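Local structure of Cas13d (uncultured Ruminococcus sp, 6IV9) at residues L183-V191 / V284-F292; L518-K529 / S556-K567. The protein binds a CRISPR RNA and relies on two HEPN domains for maturation of that guide and for cleavage of the target, which is probably RNA. The protein carries 2 engineered substitutions. All coordinates share one frame; numbering follows the deposited sequence.

Contact 1: residues L183-V191 / V284-F292. Engineered in segment 284-292: A288 (natural residue Arg).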
loop_
_atom_site.group_PDB
_atom_site.type_symbol
_atom_site.label_atom_id
_atom_site.label_comp_id
_atom_site.label_asym_id
_atom_site.label_seq_id
_atom_site.Cartn_x
_atom_site.Cartn_y
_atom_site.Cartn_z
ATOM N N LEU A 183 4.244 -5.246 6.026
ATOM C CA LEU A 183 5.532 -5.641 5.408
ATOM C C LEU A 183 5.408 -7.052 4.825
ATOM O O LEU A 183 5.974 -7.289 3.796
ATOM C CB LEU A 183 6.661 -5.551 6.429
ATOM C CG LEU A 183 7.117 -4.139 6.751
ATOM C CD1 LEU A 183 8.096 -4.150 7.904
ATOM C CD2 LEU A 183 7.716 -3.476 5.530
ATOM N N ALA A 184 4.666 -7.924 5.498
ATOM C CA ALA A 184 4.481 -9.306 5.015
ATOM C C ALA A 184 3.793 -9.281 3.644
ATOM O O ALA A 184 4.166 -10.047 2.785
ATOM C CB ALA A 184 3.689 -10.093 6.010
ATOM N N VAL A 185 2.806 -8.417 3.475
ATOM C CA VAL A 185 2.117 -8.333 2.162
ATOM C C VAL A 185 3.099 -7.873 1.079
ATOM O O VAL A 185 3.205 -8.522 0.087
ATOM C CB VAL A 185 0.959 -7.327 2.252
ATOM C CG1 VAL A 185 0.462 -6.939 0.880
ATOM C CG2 VAL A 185 -0.172 -7.811 3.130
ATOM N N TYR A 186 3.790 -6.768 1.308
ATOM C CA TYR A 186 4.702 -6.209 0.277
ATOM C C TYR A 186 5.908 -7.096 -0.026
ATOM O O TYR A 186 6.240 -7.212 -1.164
ATOM C CB TYR A 186 4.910 -4.706 0.462
ATOM C CG TYR A 186 3.623 -4.005 0.158
ATOM C CD1 TYR A 186 3.170 -3.898 -1.139
ATOM C CD2 TYR A 186 2.794 -3.592 1.171
ATOM C CE1 TYR A 186 1.953 -3.322 -1.426
ATOM C CE2 TYR A 186 1.583 -2.991 0.903
ATOM C CZ TYR A 186 1.156 -2.863 -0.397
ATOM O OH TYR A 186 -0.052 -2.312 -0.657
ATOM N N VAL A 187 6.554 -7.671 0.979
ATOM C CA VAL A 187 7.701 -8.567 0.655
ATOM C C VAL A 187 7.191 -9.783 -0.118
ATOM O O VAL A 187 7.877 -10.245 -0.985
ATOM C CB VAL A 187 8.568 -8.953 1.861
ATOM C CG1 VAL A 187 9.225 -7.738 2.474
ATOM C CG2 VAL A 187 7.812 -9.753 2.885
ATOM N N THR A 188 6.016 -10.278 0.230
ATOM C CA THR A 188 5.494 -11.444 -0.508
ATOM C C THR A 188 5.302 -11.047 -1.973
ATOM O O THR A 188 5.713 -11.775 -2.832
ATOM C CB THR A 188 4.191 -11.956 0.112
ATOM O OG1 THR A 188 4.473 -12.468 1.402
ATOM C CG2 THR A 188 3.549 -13.038 -0.725
ATOM N N ASN A 189 4.712 -9.890 -2.214
ATOM C CA ASN A 189 4.485 -9.429 -3.602
ATOM C C ASN A 189 5.819 -9.196 -4.322
ATOM O O ASN A 189 5.922 -9.565 -5.460
ATOM C CB ASN A 189 3.638 -8.162 -3.628
ATOM C CG ASN A 189 2.208 -8.421 -3.229
ATOM O OD1 ASN A 189 1.813 -9.549 -3.084
ATOM N ND2 ASN A 189 1.436 -7.375 -3.056
ATOM N N ILE A 190 6.773 -8.550 -3.667
ATOM C CA ILE A 190 8.077 -8.246 -4.323
ATOM C C ILE A 190 8.809 -9.545 -4.680
ATOM O O ILE A 190 9.299 -9.661 -5.766
ATOM C CB ILE A 190 8.943 -7.347 -3.423
ATOM C CG1 ILE A 190 8.298 -5.983 -3.189
ATOM C CG2 ILE A 190 10.340 -7.246 -3.999
ATOM C CD1 ILE A 190 8.987 -5.143 -2.156
ATOM N N VAL A 191 8.836 -10.502 -3.771
ATOM C CA VAL A 191 9.541 -11.778 -4.056
ATOM C C VAL A 191 8.865 -12.454 -5.253
ATOM O O VAL A 191 9.554 -13.000 -6.077
ATOM C CB VAL A 191 9.541 -12.683 -2.816
ATOM C CG1 VAL A 191 10.014 -14.077 -3.144
ATOM C CG2 VAL A 191 10.370 -12.087 -1.705
ATOM N N VAL A 284 15.570 -7.517 0.887
ATOM C CA VAL A 284 14.168 -7.982 0.732
ATOM C C VAL A 284 14.075 -9.393 1.314
ATOM O O VAL A 284 13.155 -9.656 2.030
ATOM C CB VAL A 284 13.749 -7.960 -0.745
ATOM C CG1 VAL A 284 12.501 -8.776 -0.985
ATOM C CG2 VAL A 284 13.557 -6.548 -1.249
ATOM N N GLY A 285 15.050 -10.241 1.028
ATOM C CA GLY A 285 15.053 -11.613 1.557
ATOM C C GLY A 285 15.117 -11.626 3.073
ATOM O O GLY A 285 14.440 -12.427 3.679
ATOM N N GLN A 286 15.919 -10.745 3.645
ATOM C CA GLN A 286 16.073 -10.657 5.116
ATOM C C GLN A 286 14.739 -10.258 5.754
ATOM O O GLN A 286 14.359 -10.849 6.740
ATOM C CB GLN A 286 17.196 -9.681 5.448
ATOM C CG GLN A 286 17.129 -9.106 6.848
ATOM C CD GLN A 286 17.505 -10.093 7.921
ATOM O OE1 GLN A 286 18.110 -11.114 7.671
ATOM N NE2 GLN A 286 17.132 -9.776 9.141
ATOM N N ILE A 287 14.039 -9.299 5.161
ATOM C CA ILE A 287 12.727 -8.868 5.708
ATOM C C ILE A 287 11.765 -10.052 5.640
ATOM O O ILE A 287 11.079 -10.297 6.593
ATOM C CB ILE A 287 12.183 -7.633 4.980
ATOM C CG1 ILE A 287 13.130 -6.441 5.115
ATOM C CG2 ILE A 287 10.808 -7.301 5.501
ATOM C CD1 ILE A 287 12.815 -5.309 4.197
ATOM N N ALA A 288 11.808 -10.805 4.551
ATOM C CA ALA A 288 10.920 -11.970 4.376
ATOM C C ALA A 288 11.184 -12.985 5.487
ATOM O O ALA A 288 10.254 -13.521 6.011
ATOM C CB ALA A 288 11.121 -12.572 3.020
ATOM N N GLN A 289 12.442 -13.152 5.872
ATOM C CA GLN A 289 12.840 -14.116 6.931
ATOM C C GLN A 289 12.396 -13.639 8.316
ATOM O O GLN A 289 12.477 -14.415 9.236
ATOM C CB GLN A 289 14.340 -14.373 6.867
ATOM C CG GLN A 289 14.759 -15.147 5.636
ATOM C CD GLN A 289 16.252 -15.091 5.449
ATOM O OE1 GLN A 289 17.011 -15.108 6.397
ATOM N NE2 GLN A 289 16.682 -14.995 4.215
ATOM N N CYS A 290 12.048 -12.369 8.447
ATOM C CA CYS A 290 11.617 -11.811 9.742
ATOM C C CYS A 290 10.103 -11.836 9.907
ATOM O O CYS A 290 9.676 -11.753 11.022
ATOM C CB CYS A 290 12.060 -10.368 9.860
ATOM S SG CYS A 290 13.849 -10.214 10.020
ATOM N N VAL A 291 9.349 -11.869 8.816
ATOM C CA VAL A 291 7.866 -11.842 8.932
ATOM C C VAL A 291 7.242 -13.187 8.559
ATOM O O VAL A 291 6.044 -13.297 8.680
ATOM C CB VAL A 291 7.287 -10.685 8.109
ATOM C CG1 VAL A 291 7.698 -9.348 8.677
ATOM C CG2 VAL A 291 7.713 -10.788 6.667
ATOM N N PHE A 292 8.046 -14.143 8.110
ATOM C CA PHE A 292 7.565 -15.503 7.771
ATOM C C PHE A 292 8.492 -16.537 8.416
ATOM O O PHE A 292 9.644 -16.263 8.595
ATOM C CB PHE A 292 7.443 -15.688 6.264
ATOM C CG PHE A 292 6.277 -14.946 5.678
ATOM C CD1 PHE A 292 4.983 -15.346 5.934
ATOM C CD2 PHE A 292 6.479 -13.830 4.904
ATOM C CE1 PHE A 292 3.912 -14.655 5.403
ATOM C CE2 PHE A 292 5.411 -13.136 4.383
ATOM C CZ PHE A 292 4.133 -13.548 4.635
#

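Contact 2: residues L518-K529 / S556-K567. With nucleotides of chain B.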
loop_
_atom_site.group_PDB
_atom_site.type_symbol
_atom_site.label_atom_id
_atom_site.label_comp_id
_atom_site.label_asym_id
_atom_site.label_seq_id
_atom_site.Cartn_x
_atom_site.Cartn_y
_atom_site.Cartn_z
ATOM N N LEU A 518 3.443 3.078 2.688
ATOM C CA LEU A 518 3.952 4.250 3.436
ATOM C C LEU A 518 2.891 4.857 4.354
ATOM O O LEU A 518 3.201 5.110 5.482
ATOM C CB LEU A 518 4.521 5.277 2.466
ATOM C CG LEU A 518 5.995 5.065 2.129
ATOM C CD1 LEU A 518 6.857 5.286 3.347
ATOM C CD2 LEU A 518 6.233 3.676 1.596
ATOM N N THR A 519 1.674 5.060 3.875
ATOM C CA THR A 519 0.677 5.668 4.788
ATOM C C THR A 519 0.450 4.752 5.991
ATOM O O THR A 519 0.314 5.241 7.063
ATOM C CB THR A 519 -0.622 6.029 4.069
ATOM O OG1 THR A 519 -1.227 4.841 3.579
ATOM C CG2 THR A 519 -0.405 7.046 2.978
ATOM N N THR A 520 0.413 3.445 5.773
ATOM C CA THR A 520 0.233 2.511 6.911
ATOM C C THR A 520 1.421 2.614 7.877
ATOM O O THR A 520 1.177 2.797 9.049
ATOM C CB THR A 520 0.088 1.064 6.428
ATOM O OG1 THR A 520 -1.005 0.929 5.531
ATOM C CG2 THR A 520 -0.100 0.090 7.566
ATOM N N LEU A 521 2.649 2.573 7.366
ATOM C CA LEU A 521 3.830 2.664 8.263
ATOM C C LEU A 521 3.810 4.003 9.002
ATOM O O LEU A 521 4.025 4.004 10.174
ATOM C CB LEU A 521 5.125 2.544 7.456
ATOM C CG LEU A 521 5.421 1.188 6.828
ATOM C CD1 LEU A 521 6.731 1.224 6.072
ATOM C CD2 LEU A 521 5.463 0.107 7.879
ATOM N N ILE A 522 3.494 5.088 8.310
ATOM C CA ILE A 522 3.529 6.427 8.956
ATOM C C ILE A 522 2.515 6.460 10.092
ATOM O O ILE A 522 2.830 6.932 11.135
ATOM C CB ILE A 522 3.250 7.535 7.932
ATOM C CG1 ILE A 522 4.366 7.641 6.899
ATOM C CG2 ILE A 522 2.980 8.858 8.615
ATOM C CD1 ILE A 522 3.952 8.327 5.647
ATOM N N SER A 523 1.331 5.939 9.843
ATOM C CA SER A 523 0.282 5.935 10.882
ATOM C C SER A 523 0.721 5.106 12.102
ATOM O O SER A 523 0.544 5.555 13.201
ATOM C CB SER A 523 -0.975 5.405 10.288
ATOM O OG SER A 523 -1.989 5.407 11.251
ATOM N N LYS A 524 1.278 3.927 11.885
ATOM C CA LYS A 524 1.692 3.059 13.010
ATOM C C LYS A 524 2.827 3.707 13.811
ATOM O O LYS A 524 2.748 3.709 15.009
ATOM C CB LYS A 524 2.024 1.661 12.499
ATOM C CG LYS A 524 0.921 0.989 11.702
ATOM C CD LYS A 524 -0.439 1.102 12.313
ATOM C CE LYS A 524 -1.551 0.676 11.383
ATOM N NZ LYS A 524 -2.829 0.499 12.098
ATOM N N PHE A 525 3.840 4.248 13.150
ATOM C CA PHE A 525 4.946 4.903 13.892
ATOM C C PHE A 525 4.413 6.111 14.670
ATOM O O PHE A 525 4.840 6.343 15.758
ATOM C CB PHE A 525 6.106 5.250 12.963
ATOM C CG PHE A 525 7.019 4.096 12.646
ATOM C CD1 PHE A 525 7.947 3.651 13.561
ATOM C CD2 PHE A 525 6.950 3.452 11.432
ATOM C CE1 PHE A 525 8.781 2.590 13.266
ATOM C CE2 PHE A 525 7.787 2.394 11.142
ATOM C CZ PHE A 525 8.707 1.971 12.054
ATOM N N ASP A 526 3.491 6.851 14.082
ATOM C CA ASP A 526 2.906 8.037 14.746
ATOM C C ASP A 526 2.182 7.586 16.018
ATOM O O ASP A 526 2.323 8.232 17.029
ATOM C CB ASP A 526 1.952 8.737 13.789
ATOM C CG ASP A 526 1.735 10.212 14.057
ATOM O OD1 ASP A 526 2.399 10.752 14.911
ATOM O OD2 ASP A 526 0.909 10.796 13.374
ATOM N N ASN A 527 1.440 6.493 15.939
ATOM C CA ASN A 527 0.723 5.957 17.119
ATOM C C ASN A 527 1.719 5.497 18.184
ATOM O O ASN A 527 1.527 5.794 19.339
ATOM C CB ASN A 527 -0.188 4.800 16.734
ATOM C CG ASN A 527 -1.434 5.268 16.026
ATOM O OD1 ASN A 527 -1.862 6.386 16.208
ATOM N ND2 ASN A 527 -2.009 4.418 15.208
ATOM N N ILE A 528 2.754 4.789 17.760
ATOM C CA ILE A 528 3.765 4.259 18.708
ATOM C C ILE A 528 4.443 5.437 19.404
ATOM O O ILE A 528 4.590 5.394 20.592
ATOM C CB ILE A 528 4.773 3.365 17.969
ATOM C CG1 ILE A 528 4.113 2.095 17.424
ATOM C CG2 ILE A 528 5.960 3.061 18.857
ATOM C CD1 ILE A 528 4.888 1.395 16.357
ATOM N N LYS A 529 4.792 6.472 18.662
ATOM C CA LYS A 529 5.451 7.637 19.299
ATOM C C LYS A 529 4.508 8.261 20.342
ATOM O O LYS A 529 4.979 8.630 21.387
ATOM C CB LYS A 529 5.997 8.600 18.247
ATOM C CG LYS A 529 5.009 9.553 17.628
ATOM C CD LYS A 529 5.241 10.973 18.035
ATOM C CE LYS A 529 4.272 11.926 17.386
ATOM N NZ LYS A 529 2.867 11.507 17.569
ATOM N N SER A 556 10.568 6.673 17.089
ATOM C CA SER A 556 9.294 6.608 16.335
ATOM C C SER A 556 8.901 7.984 15.824
ATOM O O SER A 556 8.404 8.080 14.721
ATOM C CB SER A 556 8.205 5.982 17.125
ATOM O OG SER A 556 8.364 4.598 17.139
ATOM N N GLN A 557 9.058 9.004 16.661
ATOM C CA GLN A 557 8.864 10.457 16.052
ATOM C C GLN A 557 9.610 10.882 14.781
ATOM O O GLN A 557 9.074 11.364 13.836
ATOM C CB GLN A 557 9.029 11.500 17.157
ATOM C CG GLN A 557 8.709 12.916 16.705
ATOM C CD GLN A 557 7.271 13.088 16.275
ATOM O OE1 GLN A 557 6.917 12.934 15.104
ATOM N NE2 GLN A 557 6.417 13.422 17.226
ATOM N N ARG A 558 10.905 10.614 14.801
ATOM C CA ARG A 558 11.802 10.884 13.666
ATOM C C ARG A 558 11.412 9.970 12.500
ATOM O O ARG A 558 11.315 10.450 11.401
ATOM C CB ARG A 558 13.228 10.581 14.111
ATOM C CG ARG A 558 14.253 10.821 13.027
ATOM C CD ARG A 558 15.663 10.773 13.539
ATOM N NE ARG A 558 16.520 11.132 12.443
ATOM C CZ ARG A 558 17.827 11.117 12.499
ATOM N NH1 ARG A 558 18.427 10.991 13.665
ATOM N NH2 ARG A 558 18.532 11.222 11.399
ATOM N N ILE A 559 11.156 8.696 12.772
ATOM C CA ILE A 559 10.790 7.761 11.672
ATOM C C ILE A 559 9.481 8.215 11.014
ATOM O O ILE A 559 9.421 8.235 9.810
ATOM C CB ILE A 559 10.716 6.317 12.182
ATOM C CG1 ILE A 559 12.074 5.828 12.685
ATOM C CG2 ILE A 559 10.150 5.406 11.122
ATOM C CD1 ILE A 559 12.008 4.596 13.534
ATOM N N THR A 560 8.508 8.640 11.805
ATOM C CA THR A 560 7.228 9.083 11.213
ATOM C C THR A 560 7.490 10.256 10.266
ATOM O O THR A 560 6.965 10.249 9.178
ATOM C CB THR A 560 6.281 9.581 12.308
ATOM O OG1 THR A 560 6.036 8.536 13.234
ATOM C CG2 THR A 560 4.955 10.052 11.773
ATOM N N ASN A 561 8.298 11.218 10.689
ATOM C CA ASN A 561 8.606 12.403 9.854
ATOM C C ASN A 561 9.383 12.012 8.594
ATOM O O ASN A 561 9.062 12.495 7.543
ATOM C CB ASN A 561 9.378 13.443 10.658
ATOM C CG ASN A 561 8.595 13.983 11.831
ATOM O OD1 ASN A 561 7.384 13.937 11.844
ATOM N ND2 ASN A 561 9.287 14.503 12.820
ATOM N N GLU A 562 10.397 11.172 8.732
ATOM C CA GLU A 562 11.232 10.735 7.586
ATOM C C GLU A 562 10.421 9.918 6.579
ATOM O O GLU A 562 10.579 10.097 5.398
ATOM C CB GLU A 562 12.411 9.931 8.104
ATOM C CG GLU A 562 13.255 10.740 9.042
ATOM C CD GLU A 562 14.578 10.120 9.418
ATOM O OE1 GLU A 562 14.755 8.934 9.200
ATOM O OE2 GLU A 562 15.414 10.857 9.921
ATOM N N LEU A 563 9.570 9.041 7.077
ATOM C CA LEU A 563 8.740 8.179 6.207
ATOM C C LEU A 563 7.800 9.066 5.387
ATOM O O LEU A 563 7.514 8.742 4.273
ATOM C CB LEU A 563 7.997 7.192 7.095
ATOM C CG LEU A 563 8.485 5.752 7.069
ATOM C CD1 LEU A 563 9.904 5.575 6.614
ATOM C CD2 LEU A 563 8.194 5.012 8.339
ATOM N N PHE A 564 7.330 10.160 5.964
ATOM C CA PHE A 564 6.437 11.072 5.216
ATOM C C PHE A 564 7.202 11.630 4.010
ATOM O O PHE A 564 6.661 11.714 2.932
ATOM C CB PHE A 564 5.931 12.154 6.164
ATOM C CG PHE A 564 4.785 12.984 5.659
ATOM C CD1 PHE A 564 3.485 12.556 5.801
ATOM C CD2 PHE A 564 5.008 14.218 5.086
ATOM C CE1 PHE A 564 2.435 13.337 5.359
ATOM C CE2 PHE A 564 3.959 15.001 4.643
ATOM C CZ PHE A 564 2.678 14.558 4.780
ATOM N N ILE A 565 8.455 12.006 4.228
ATOM C CA ILE A 565 9.332 12.516 3.139
ATOM C C ILE A 565 9.607 11.402 2.125
ATOM O O ILE A 565 9.552 11.654 0.960
ATOM C CB ILE A 565 10.615 13.131 3.713
ATOM C CG1 ILE A 565 10.291 14.392 4.507
ATOM C CG2 ILE A 565 11.612 13.411 2.613
ATOM C CD1 ILE A 565 11.321 14.724 5.529
ATOM N N VAL A 566 9.829 10.185 2.598
ATOM C CA VAL A 566 10.085 9.040 1.687
ATOM C C VAL A 566 8.871 8.860 0.776
ATOM O O VAL A 566 9.065 8.717 -0.393
ATOM C CB VAL A 566 10.372 7.763 2.489
ATOM C CG1 VAL A 566 10.235 6.517 1.648
ATOM C CG2 VAL A 566 11.736 7.831 3.132
ATOM N N LYS A 567 7.666 8.966 1.320
ATOM C CA LYS A 567 6.457 8.827 0.484
ATOM C C LYS A 567 6.471 9.917 -0.592
ATOM O O LYS A 567 6.184 9.616 -1.722
ATOM C CB LYS A 567 5.222 8.963 1.370
ATOM C CG LYS A 567 3.888 9.103 0.666
ATOM C CD LYS A 567 2.713 9.134 1.608
ATOM C CE LYS A 567 1.395 9.344 0.904
ATOM N NZ LYS A 567 1.302 10.676 0.277
ATOM P P U B 34 -2.141 11.563 0.304
ATOM O OP1 U B 34 -1.057 11.791 -0.690
ATOM O OP2 U B 34 -3.471 12.097 0.104
ATOM O "O5'" U B 34 -2.269 10.015 0.521
ATOM C "C5'" U B 34 -3.208 9.224 -0.223
ATOM C "C4'" U B 34 -3.227 7.832 0.339
ATOM O "O4'" U B 34 -3.727 7.792 1.692
ATOM C "C3'" U B 34 -4.108 6.841 -0.409
ATOM O "O3'" U B 34 -3.359 6.414 -1.557
ATOM C "C2'" U B 34 -4.272 5.755 0.644
ATOM O "O2'" U B 34 -3.108 4.942 0.687
ATOM C "C1'" U B 34 -4.452 6.605 1.902
ATOM N N1 U B 34 -5.855 6.979 2.160
ATOM C C2 U B 34 -6.659 5.957 2.610
ATOM O O2 U B 34 -6.251 4.821 2.763
ATOM N N3 U B 34 -7.952 6.306 2.843
ATOM C C4 U B 34 -8.521 7.544 2.682
ATOM O O4 U B 34 -9.684 7.702 3.006
ATOM C C5 U B 34 -7.624 8.566 2.241
ATOM C C6 U B 34 -6.351 8.244 1.972
ATOM P P C B 33 -5.585 14.752 3.291
ATOM O OP1 C B 33 -5.119 15.862 2.432
ATOM O OP2 C B 33 -6.819 13.981 3.006
ATOM O "O5'" C B 33 -4.426 13.658 3.369
ATOM C "C5'" C B 33 -3.071 14.037 3.657
ATOM C "C4'" C B 33 -2.207 12.846 3.873
ATOM O "O4'" C B 33 -2.563 12.218 5.128
ATOM C "C3'" C B 33 -2.347 11.718 2.864
ATOM O "O3'" C B 33 -1.584 11.983 1.704
ATOM C "C2'" C B 33 -1.793 10.552 3.647
ATOM O "O2'" C B 33 -0.384 10.597 3.792
ATOM C "C1'" C B 33 -2.429 10.810 5.007
ATOM N N1 C B 33 -3.751 10.156 5.144
ATOM C C2 C B 33 -3.761 8.803 5.489
ATOM O O2 C B 33 -2.678 8.209 5.605
ATOM N N3 C B 33 -4.944 8.175 5.645
ATOM C C4 C B 33 -6.087 8.832 5.431
ATOM N N4 C B 33 -7.226 8.187 5.646
ATOM C C5 C B 33 -6.108 10.219 5.115
ATOM C C6 C B 33 -4.926 10.841 5.003
ATOM P P U B 23 -10.559 3.101 20.904
ATOM O OP1 U B 23 -9.826 3.741 22.010
ATOM O OP2 U B 23 -11.200 3.884 19.868
ATOM O "O5'" U B 23 -9.482 2.149 20.200
ATOM C "C5'" U B 23 -9.652 1.626 18.863
ATOM C "C4'" U B 23 -8.271 1.292 18.298
ATOM O "O4'" U B 23 -7.588 2.553 18.088
ATOM C "C3'" U B 23 -7.374 0.509 19.270
ATOM O "O3'" U B 23 -6.618 -0.453 18.567
ATOM C "C2'" U B 23 -6.457 1.561 19.842
ATOM O "O2'" U B 23 -5.237 1.056 20.385
ATOM C "C1'" U B 23 -6.292 2.513 18.653
ATOM N N1 U B 23 -5.935 3.862 19.115
ATOM C C2 U B 23 -4.683 4.360 18.802
ATOM O O2 U B 23 -3.883 3.749 18.143
ATOM N N3 U B 23 -4.398 5.590 19.338
ATOM C C4 U B 23 -5.190 6.344 20.140
ATOM O O4 U B 23 -4.771 7.421 20.561
ATOM C C5 U B 23 -6.480 5.781 20.403
ATOM C C6 U B 23 -6.800 4.594 19.885
#

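Contact 1: residues L183-V191 / V284-F292
V187 on helix 168-197 is the knob of a knobs-into-holes contact with helix 267-291, set among V284, I287, A288 and V291. The local axes approach to 9.5 Å, with 133° between their N-to-C directions, so the helices cross steeply, about midway between perpendicular and antiparallel. At chi1 -63° V187 spreads its two methyls over different partners. CG1 lies anti to the carbonyl carbon and presses on I287 CG2 at 3.4 Å, tighter than usual van der Waals contact, while V187 CG2 meets V291 CG2 at 3.9 Å. One end of the interface is closed by V284, whose CG1 touches both I190 CG2 and V191 CG2.

Residues 284-292 carry part of a probable HEPN signature. A288 is an engineered alanine where the natural sequence has arginine, and this position fits the start of an R-x4-H motif in which V291 and F292 are intervening residues. F292, the first residue to leave helical geometry, turns its ring back onto the partner helix. A184 CB meets F292 CZ at 3.7 Å, and A184 O lies in the ring plane, 3.7 Å from F292 CE2. T188 crosses the phenylalanine at about a right angle, OG1 standing 3.2 Å from F292 CE2. That hydroxyl donates to A184 O over 2.8 Å, and T188 N reaches the same oxygen from the opposite face of its carbonyl plane. With no hydroxyl to offer, an alanine at T188 would probably cost A184 O its second donor and leave the F292 ring freer to shift. Behind this pairing, helix 713-760 packs on T188 and supplies H750, which is hydrogen-bonded to V291 O.

Contact 2: residues L518-K529 / S556-K567
F525, with CG anti to its carbonyl carbon (chi1 -80°), and I559, whose CG2 lies anti to the backbone N at chi1 -63°, are brought together ring to methyl. I559 CG2 sits 3.5 Å from the centroid of the F525 ring and almost on the ring normal, the geometry of a CH-pi contact. The two helices pack antiparallel, 157° between their directions and 8.1 Å between local axes, and interlock knobs-into-holes: I522 and F525 enter from 518-529, L563 from 556-567. F525 CD2 also meets L563 CD2, at about a right angle between the side chains, while F553 adds a second ring beside F525. S556 OG lies at the ring edge and is hydrogen-bonded to F553 O. I522 CG1 slides past L563 CB in the opposite direction, and its CD1 rests against the backbone of F564.

T560 points OG1 back along its own helix to S556 O, 2.8 Å away, and uses CG2 against D526 CB. D526 is itself paired within its segment, its OD1 met nearly end-on by K529 NZ in a salt bridge. Toward the RNA, T519 CG2 packs on K567 CE at 3.6 Å, flanking a lysine whose chain is extended until it bends at chi4. K567 NZ there donates to OP1 of nucleotide U34 of chain B at 2.8 Å and, weakly, to O3' of the preceding cytidine of chain B at 3.5 Å.

Both contacts are buried helix-helix packings, but contact 2 is the more extensive, burying 759 Å² against 446 Å², with its axes closer and more nearly antiparallel. The centres of contact 1 and contact 2 lie about 19 Å apart, and the nearest atoms of contacts 1 and 2 about 5 Å, without touching. Helix 168-197 joins them: it supplies one side of contact 1, while its D178 pairs with K524 of contact 2, and Y186 is hydrogen-bonded to D516 on helix 511-535. Contact 1 is chiefly aliphatic, stands beside a probable HEPN signature and comes no nearer than about 7 Å to the RNA. Contact 2 sets one phenylalanine ring in an aliphatic core and ends at a lysine, K567, that bonds to the RNA backbone.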